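Local coordinates for piwi domain-containing protein (Vanderwaltozyma polyspora, PDB 5THE) that is an Argonaute of budding yeast, of which this C-terminal lobe with its Piwi domain is bound to RNA and probably takes part in RNA-guided target cleavage, at residues Asn392-Ile397 against Arg427-Val432. Sequence-based numbering, arbitrary orientation.
Sequences NQVRFI and RGITSV
Ile429 meets Val394 and Phe396 with one atom, its CD1 methyl, and the two loops share no hydrogen bond. Ile429 CD1 lies 3.8 Å from Val394 CG1 and 3.7 Å from Phe396 CE1. The methyl sits at the edge of the phenyl ring, near the ring plane, rather than over a face; the next ring atom, Phe396 CZ, is 4.1 Å from Ile429 CD1. Torsions explain the reach. Ile429 places CG1 between its backbone N and carbonyl carbon (chi1 58°), and an extended chi2 of 167° then carries CD1 across to the other loop. In Val394, CG1 is the branch opposite the backbone N, and it does the touching. The backbones stay well apart, with the CA atoms of Val394 and Ile429 9.0 Å from each other, and just 84 Å² is buried in total, evidence of a small apolar bridge. Thr22 of strand 16-22 touches both Val394 and Ile429, while strand 435-440 adds Phe438 against Ile429 and Gln440 against Phe396.

Within 392-397 the Arg395 side chain folds back onto the backbone carbonyls of its own loop. Arg395 NH1 donates to Asn392 O at 2.7 Å and to Val394 O at 2.9 Å, both nearly straight and both acceptors close to the guanidinium plane. The donor stands above the carbonyl plane of Val394 but is only tilted from that of Asn392. Two in-plane bonds to NH1 would hold the guanidinium group in one rotation, with Arg395 NH2 turned to a phosphate of the bound RNA, outside the two loops, in a salt bridge. The contact thus joins two strand-connecting loops of the Piwi domain, a member of the RNase H clan, next to the point where Arg395 pairs with the RNA backbone.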
# COMPACT_ATOMS: atom_id res chain seq x y z
N ASN A 392 8.61 -13.18 10.50
CA ASN A 392 8.62 -14.13 11.59
C ASN A 392 9.47 -15.31 11.15
O ASN A 392 9.91 -15.38 10.00
CB ASN A 392 7.20 -14.54 11.99
CG ASN A 392 6.37 -14.94 10.80
OD1 ASN A 392 6.62 -15.98 10.18
ND2 ASN A 392 5.36 -14.13 10.47
N GLN A 393 9.70 -16.24 12.07
CA GLN A 393 10.61 -17.35 11.80
C GLN A 393 9.91 -18.56 11.19
O GLN A 393 10.60 -19.48 10.74
CB GLN A 393 11.32 -17.78 13.09
CG GLN A 393 12.44 -16.84 13.54
CD GLN A 393 13.18 -16.18 12.37
OE1 GLN A 393 12.84 -15.07 11.96
NE2 GLN A 393 14.17 -16.85 11.83
N VAL A 394 8.58 -18.58 11.18
CA VAL A 394 7.85 -19.73 10.67
C VAL A 394 8.05 -19.84 9.17
O VAL A 394 7.95 -18.85 8.44
CB VAL A 394 6.36 -19.59 11.01
CG1 VAL A 394 5.60 -20.78 10.50
CG2 VAL A 394 6.19 -19.42 12.51
N ARG A 395 8.33 -21.05 8.69
CA ARG A 395 8.36 -21.34 7.27
C ARG A 395 7.48 -22.54 6.99
O ARG A 395 7.39 -23.46 7.82
CB ARG A 395 9.79 -21.60 6.77
CG ARG A 395 10.73 -20.43 6.93
CD ARG A 395 10.29 -19.25 6.07
NE ARG A 395 11.24 -18.15 6.15
CZ ARG A 395 11.22 -17.19 7.07
NH1 ARG A 395 10.29 -17.17 8.02
NH2 ARG A 395 12.14 -16.23 7.03
N PHE A 396 6.82 -22.52 5.83
CA PHE A 396 5.92 -23.58 5.37
C PHE A 396 6.58 -24.26 4.18
O PHE A 396 6.94 -23.61 3.20
CB PHE A 396 4.57 -23.01 4.93
CG PHE A 396 3.78 -22.35 6.04
CD1 PHE A 396 4.04 -22.63 7.37
CD2 PHE A 396 2.74 -21.47 5.73
CE1 PHE A 396 3.30 -22.04 8.38
CE2 PHE A 396 1.98 -20.89 6.72
CZ PHE A 396 2.27 -21.16 8.06
N ILE A 397 6.74 -25.58 4.27
CA ILE A 397 7.37 -26.37 3.21
C ILE A 397 6.31 -27.32 2.67
O ILE A 397 5.65 -28.00 3.45
CB ILE A 397 8.60 -27.15 3.70
CG1 ILE A 397 9.62 -26.21 4.36
CG2 ILE A 397 9.24 -27.94 2.57
CD1 ILE A 397 9.94 -24.98 3.53
N ARG A 427 -4.19 -23.89 12.82
CA ARG A 427 -4.16 -24.94 13.83
C ARG A 427 -2.72 -25.37 14.06
O ARG A 427 -1.86 -25.20 13.19
CB ARG A 427 -5.01 -26.14 13.41
CG ARG A 427 -6.50 -25.87 13.47
CD ARG A 427 -7.24 -27.10 13.16
NE ARG A 427 -8.66 -26.87 12.98
CZ ARG A 427 -9.56 -26.99 13.94
NH1 ARG A 427 -9.17 -27.31 15.18
NH2 ARG A 427 -10.85 -26.79 13.68
N GLY A 428 -2.46 -25.91 15.25
CA GLY A 428 -1.18 -26.54 15.54
C GLY A 428 -0.10 -25.56 15.98
O GLY A 428 0.42 -25.66 17.09
N ILE A 429 0.28 -24.62 15.11
CA ILE A 429 1.32 -23.66 15.47
C ILE A 429 0.75 -22.34 15.92
O ILE A 429 1.52 -21.43 16.25
CB ILE A 429 2.30 -23.45 14.30
CG1 ILE A 429 1.55 -22.97 13.06
CG2 ILE A 429 3.08 -24.76 14.02
CD1 ILE A 429 2.47 -22.45 11.96
N THR A 430 -0.57 -22.20 15.96
CA THR A 430 -1.23 -20.96 16.35
C THR A 430 -1.76 -21.05 17.77
O THR A 430 -1.77 -22.11 18.40
CB THR A 430 -2.40 -20.66 15.42
OG1 THR A 430 -3.25 -21.81 15.43
CG2 THR A 430 -1.92 -20.37 14.00
N SER A 431 -2.26 -19.93 18.26
CA SER A 431 -2.82 -19.89 19.60
C SER A 431 -4.18 -20.57 19.64
O SER A 431 -5.01 -20.39 18.74
CB SER A 431 -2.93 -18.45 20.08
OG SER A 431 -3.56 -18.43 21.34
N VAL A 432 -4.42 -21.36 20.68
CA VAL A 432 -5.77 -21.86 20.90
C VAL A 432 -6.65 -20.74 21.45
O VAL A 432 -7.72 -20.45 20.90
CB VAL A 432 -5.76 -23.08 21.84
CG1 VAL A 432 -7.20 -23.50 22.16
CG2 VAL A 432 -5.03 -24.25 21.20